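Local coordinates for protein sugar phosphate isomerase/epimerase (Parabacteroides distasonis, PDB 3OBE) that probably acts as an isomerase or epimerase on sugar or sugar-phosphate substrates, its chain folded as a xylose isomerase-like TIM barrel, at residues Tyr199-Glu202 / Leu203-Asn207; Glu234-Pro237 / Asn238-Leu242. One frame throughout, in Å; residues are numbered along the deposited sequence. Where two conformers were deposited one is given.

Contact 1 of 2, residues Tyr199-Glu202 / Leu203-Asn207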
loop_
_atom_site.group_PDB
_atom_site.type_symbol
_atom_site.label_atom_id
_atom_site.label_comp_id
_atom_site.label_asym_id
_atom_site.label_seq_id
_atom_site.Cartn_x
_atom_site.Cartn_y
_atom_site.Cartn_z
ATOM N N TYR A 199 -1.395 -19.016 9.455
ATOM C CA TYR A 199 -1.573 -18.045 8.402
ATOM C C TYR A 199 -0.239 -17.473 7.961
ATOM O O TYR A 199 0.617 -17.127 8.787
ATOM C CB TYR A 199 -2.441 -16.892 8.861
ATOM C CG TYR A 199 -3.862 -17.232 9.134
ATOM C CD1 TYR A 199 -4.703 -17.673 8.112
ATOM C CD2 TYR A 199 -4.398 -16.997 10.405
ATOM C CE1 TYR A 199 -6.024 -17.939 8.370
ATOM C CE2 TYR A 199 -5.733 -17.221 10.653
ATOM C CZ TYR A 199 -6.518 -17.692 9.639
ATOM O OH TYR A 199 -7.830 -17.968 9.905
ATOM N N ILE A 200 -0.065 -17.348 6.656
ATOM C CA ILE A 200 1.131 -16.703 6.127
ATOM C C ILE A 200 1.344 -15.296 6.712
ATOM O O ILE A 200 2.457 -14.921 7.117
ATOM C CB ILE A 200 1.152 -16.720 4.588
ATOM C CG1 ILE A 200 1.291 -18.176 4.078
ATOM C CG2 ILE A 200 2.342 -15.869 4.061
ATOM C CD1 ILE A 200 0.991 -18.319 2.557
ATOM N N GLU A 201 0.297 -14.485 6.726
ATOM C CA GLU A 201 0.387 -13.138 7.268
ATOM C C GLU A 201 0.924 -13.169 8.707
ATOM O O GLU A 201 1.765 -12.348 9.086
ATOM C CB GLU A 201 -0.982 -12.435 7.212
ATOM C CG GLU A 201 -0.966 -10.955 7.542
ATOM C CD GLU A 201 -0.450 -10.006 6.483
ATOM O OE1 GLU A 201 -0.002 -10.457 5.401
ATOM O OE2 GLU A 201 -0.491 -8.757 6.758
ATOM N N GLU A 202 0.400 -14.097 9.519
ATOM C CA GLU A 202 0.846 -14.259 10.891
ATOM C C GLU A 202 2.319 -14.584 10.990
ATOM O O GLU A 202 3.037 -14.061 11.842
ATOM C CB GLU A 202 -0.032 -15.300 11.637
ATOM C CG GLU A 202 0.424 -15.626 13.018
ATOM C CD GLU A 202 -0.538 -16.513 13.779
ATOM O OE1 GLU A 202 -1.665 -16.679 13.338
ATOM O OE2 GLU A 202 -0.143 -17.056 14.804
ATOM N N LEU A 203 2.800 -15.486 10.135
ATOM C CA LEU A 203 4.184 -15.813 10.103
ATOM C C LEU A 203 5.058 -14.589 9.755
ATOM O O LEU A 203 6.119 -14.404 10.355
ATOM C CB LEU A 203 4.454 -16.966 9.137
ATOM C CG LEU A 203 3.888 -18.298 9.586
ATOM C CD1 LEU A 203 3.894 -19.253 8.343
ATOM C CD2 LEU A 203 4.686 -18.839 10.803
ATOM N N PHE A 204 4.625 -13.781 8.800
ATOM C CA PHE A 204 5.370 -12.581 8.444
ATOM C C PHE A 204 5.395 -11.604 9.616
ATOM O O PHE A 204 6.453 -11.059 9.957
ATOM C CB PHE A 204 4.790 -11.848 7.234
ATOM C CG PHE A 204 4.961 -12.513 5.913
ATOM C CD1 PHE A 204 5.832 -13.563 5.680
ATOM C CD2 PHE A 204 4.204 -12.071 4.866
ATOM C CE1 PHE A 204 5.956 -14.117 4.403
ATOM C CE2 PHE A 204 4.328 -12.601 3.623
ATOM C CZ PHE A 204 5.184 -13.639 3.373
ATOM N N LEU A 205 4.269 -11.409 10.265
ATOM C CA LEU A 205 4.239 -10.576 11.473
ATOM C C LEU A 205 5.187 -11.038 12.558
ATOM O O LEU A 205 5.954 -10.238 13.139
ATOM C CB LEU A 205 2.799 -10.488 11.996
ATOM C CG LEU A 205 1.871 -9.645 11.107
ATOM C CD1 LEU A 205 0.405 -10.097 11.228
ATOM C CD2 LEU A 205 1.943 -8.145 11.450
ATOM N N LYS A 206 5.096 -12.313 12.873
ATOM C CA LYS A 206 5.871 -12.866 13.991
ATOM C C LYS A 206 7.342 -12.973 13.717
ATOM O O LYS A 206 8.157 -12.981 14.665
ATOM C CB LYS A 206 5.322 -14.199 14.442
ATOM C CG LYS A 206 3.845 -14.074 14.798
ATOM C CD LYS A 206 3.487 -14.273 16.191
ATOM C CE LYS A 206 2.047 -14.746 16.284
ATOM N NZ LYS A 206 1.611 -14.887 17.680
ATOM N N ASN A 207 7.727 -13.010 12.443
ATOM C CA ASN A 207 9.130 -13.173 12.085
ATOM C C ASN A 207 9.802 -11.908 11.537
ATOM O O ASN A 207 10.939 -11.968 11.098
ATOM C CB ASN A 207 9.282 -14.346 11.101
ATOM C CG ASN A 207 9.062 -15.672 11.801
ATOM O OD1 ASN A 207 9.900 -16.098 12.585
ATOM N ND2 ASN A 207 7.906 -16.291 11.578
#
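Ile200 and Phe204 meet one turn apart in the short helix 200-207 of this xylose isomerase-like TIM barrel, packed against strand 213-218 and helix 142-160. This is the tight side. The two side chains lie alongside each other, and the methyl CG2 of Ile200 sits over one face of the Phe204 ring, a CH-pi contact with CG2 4.0 Å from the ring centroid. It is shifted toward the rim, with CZ of Phe204 its nearest atom at 3.7 Å. CG2 of Ile200 can reach that far along the helix because it stands opposite the backbone N, with CG1 taking the place beside N (chi1 -67°). Tyr168 and Phe152 meet the Phe204 ring edge-to-face. A leucine in place of this phenylalanine would probably cost Ile200 CG2 its aromatic face and leave Tyr168 and Phe152 without their edge-to-face partner.

Next to it, Glu201 sends its carboxylate into the protein, and its CG brushes CD1 of Leu205 at 4.0 Å. The helix starts after Tyr199, the N-cap residue, whose carbonyl O takes the first helical bond from Leu203 N.

The looser side carries Glu202 and Lys206. Their chains run side by side the same way, but the charges do not close: Glu202 OE2 stays 4.0 Å from Lys206 NZ, beyond a salt bridge, and is nearer to CE of Lys206. Attraction across this gap is probably modest on the exposed surface. Tyr236 lies against both side chains.

Further along, Leu203 O accepts two N-H groups from Asn207, which reach it from opposite faces of its carbonyl plane: the backbone N at 3.0 Å and the side-chain ND2 at 2.9 Å.

Contact 2 of 2, residues Glu234-Pro237 / Asn238-Leu242; sequences ENYP and NRFKL
The rings of Tyr236 and Phe240 approach each other obliquely and do not stack; the two side chains meet through CB of Tyr236, which lies 3.8 Å from CE2 of Phe240. On the Phe240 ring, CD2 also comes to 3.6 Å from the backbone O of Tyr236, again at a slant. The phenol of Tyr236 leads away from the turn toward helix 200-207, where it also lies on Leu205, while Phe240 packs on Phe215 and Leu217 of strand 213-218.

Between the two rings the chain makes the alpha-to-beta turn of a TIM barrel: helix 229-235 ends, Tyr236 leaves helical geometry, and strand 240-245 begins at Phe240 in the parallel sheet. The turn is closed by Arg239 N, which donates to Tyr236 O at 3.0 Å. The N-H points well at the oxygen (160°), yet it arrives from above the carbonyl plane, 53° out of it, so it is not on a lone pair.

A water lies 2.8 Å from both Pro237 O and Phe240 O and can donate to either, though other acceptors compete for its two protons.

CG of Arg239 rests 4.0 Å from CB of Tyr236. Beyond that, bends at chi2 and chi3, both close to -50°, carry the guanidinium away from the turn to backbone and hydroxyl oxygens: NH1 binds Leu205 O, and NH2 donates to both Val213 O and Thr208 OG1. Asn238, on the exposed outer corner, lays its side chain against Pro210.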
loop_
_atom_site.group_PDB
_atom_site.type_symbol
_atom_site.label_atom_id
_atom_site.label_comp_id
_atom_site.label_asym_id
_atom_site.label_seq_id
_atom_site.Cartn_x
_atom_site.Cartn_y
_atom_site.Cartn_z
ATOM N N GLU A 234 -6.574 -5.364 15.712
ATOM C CA GLU A 234 -6.598 -5.501 17.150
ATOM C C GLU A 234 -5.481 -6.412 17.668
ATOM O O GLU A 234 -4.942 -6.183 18.749
ATOM C CB GLU A 234 -7.970 -6.045 17.592
ATOM C CG GLU A 234 -8.123 -6.193 19.029
ATOM C CD GLU A 234 -8.014 -4.829 19.812
ATOM O OE1 GLU A 234 -8.201 -3.680 19.254
ATOM O OE2 GLU A 234 -7.724 -4.952 21.003
ATOM N N ASN A 235 -5.101 -7.425 16.893
ATOM C CA ASN A 235 -4.100 -8.354 17.384
ATOM C C ASN A 235 -2.663 -7.898 17.148
ATOM O O ASN A 235 -1.758 -8.375 17.824
ATOM C CB ASN A 235 -4.322 -9.724 16.778
ATOM C CG ASN A 235 -5.528 -10.421 17.373
ATOM O OD1 ASN A 235 -6.058 -10.008 18.421
ATOM N ND2 ASN A 235 -5.952 -11.502 16.726
ATOM N N TYR A 236 -2.465 -6.995 16.197
ATOM C CA TYR A 236 -1.120 -6.514 15.814
ATOM C C TYR A 236 -1.152 -5.002 15.650
ATOM O O TYR A 236 -0.840 -4.448 14.596
ATOM C CB TYR A 236 -0.640 -7.193 14.520
ATOM C CG TYR A 236 -0.652 -8.684 14.589
ATOM C CD1 TYR A 236 0.428 -9.359 15.066
ATOM C CD2 TYR A 236 -1.772 -9.410 14.192
ATOM C CE1 TYR A 236 0.412 -10.733 15.139
ATOM C CE2 TYR A 236 -1.794 -10.824 14.254
ATOM C CZ TYR A 236 -0.701 -11.458 14.747
ATOM O OH TYR A 236 -0.686 -12.878 14.818
ATOM N N PRO A 237 -1.484 -4.287 16.761
ATOM C CA PRO A 237 -1.868 -2.888 16.615
ATOM C C PRO A 237 -0.726 -1.968 16.192
ATOM O O PRO A 237 -0.974 -0.954 15.543
ATOM C CB PRO A 237 -2.353 -2.529 18.005
ATOM C CG PRO A 237 -1.804 -3.501 18.924
ATOM C CD PRO A 237 -1.705 -4.786 18.098
ATOM N N ASN A 238 0.504 -2.355 16.537
ATOM C CA ASN A 238 1.669 -1.536 16.216
ATOM C C ASN A 238 2.288 -1.916 14.893
ATOM O O ASN A 238 3.239 -1.269 14.456
ATOM C CB ASN A 238 2.734 -1.656 17.329
ATOM C CG ASN A 238 3.213 -3.093 17.550
ATOM O OD1 ASN A 238 2.421 -4.070 17.472
ATOM N ND2 ASN A 238 4.497 -3.237 17.868
ATOM N N ARG A 239 1.753 -2.924 14.223
ATOM C CA ARG A 239 2.365 -3.415 12.967
ATOM C C ARG A 239 1.687 -2.917 11.681
ATOM O O ARG A 239 2.336 -2.720 10.663
ATOM C CB ARG A 239 2.368 -4.930 12.932
ATOM C CG ARG A 239 2.978 -5.626 14.142
ATOM C CD ARG A 239 4.357 -5.171 14.538
ATOM N NE ARG A 239 5.291 -5.228 13.430
ATOM C CZ ARG A 239 5.854 -6.350 12.996
ATOM N NH1 ARG A 239 5.565 -7.508 13.566
ATOM N NH2 ARG A 239 6.707 -6.295 11.985
ATOM N N PHE A 240 0.371 -2.698 11.750
ATOM C CA PHE A 240 -0.392 -2.209 10.624
ATOM C C PHE A 240 -0.370 -0.702 10.632
ATOM O O PHE A 240 -1.201 -0.069 11.286
ATOM C CB PHE A 240 -1.804 -2.803 10.716
ATOM C CG PHE A 240 -1.839 -4.264 10.464
ATOM C CD1 PHE A 240 -1.392 -4.763 9.254
ATOM C CD2 PHE A 240 -2.303 -5.176 11.413
ATOM C CE1 PHE A 240 -1.412 -6.130 8.992
ATOM C CE2 PHE A 240 -2.293 -6.521 11.136
ATOM C CZ PHE A 240 -1.879 -6.985 9.941
ATOM N N LYS A 241 0.608 -0.116 9.937
ATOM C CA LYS A 241 0.820 1.324 9.976
ATOM C C LYS A 241 0.126 2.065 8.814
ATOM O O LYS A 241 -0.077 3.278 8.901
ATOM C CB LYS A 241 2.330 1.676 9.998
ATOM C CG LYS A 241 3.048 1.264 11.308
ATOM C CD LYS A 241 4.471 1.825 11.378
ATOM C CE LYS A 241 5.213 1.452 12.665
ATOM N NZ LYS A 241 6.656 1.783 12.586
ATOM N N LEU A 242 -0.209 1.334 7.761
ATOM C CA LEU A 242 -0.983 1.843 6.628
ATOM C C LEU A 242 -2.151 0.899 6.371
ATOM O O LEU A 242 -2.100 -0.316 6.657
ATOM C CB LEU A 242 -0.123 1.930 5.357
ATOM C CG LEU A 242 1.104 2.808 5.344
ATOM C CD1 LEU A 242 1.915 2.559 4.061
ATOM C CD2 LEU A 242 0.726 4.273 5.516
HETATM O O HOH W 1 -0.586 1.134 13.687
#

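Contact 1 is mostly buried and stays within one helix, 200-207; contact 2 is half exposed and joins the end of helix 229-235 to strand 240-245. The first combines regular helical bonds with apolar packing and has a charged outer strip; the second relies on one turn-closing bond, a water and one aliphatic-to-ring contact. Their centres are 13 Å apart, and they touch directly: an arginine of contact 2 reaches a backbone carbonyl of contact 1, and its tyrosine lies along the charged strip. On the inner side, OE2 of Glu201 packs 3.6 Å from CE1 of Phe240. Both also lean on strand 213-218, through Phe215.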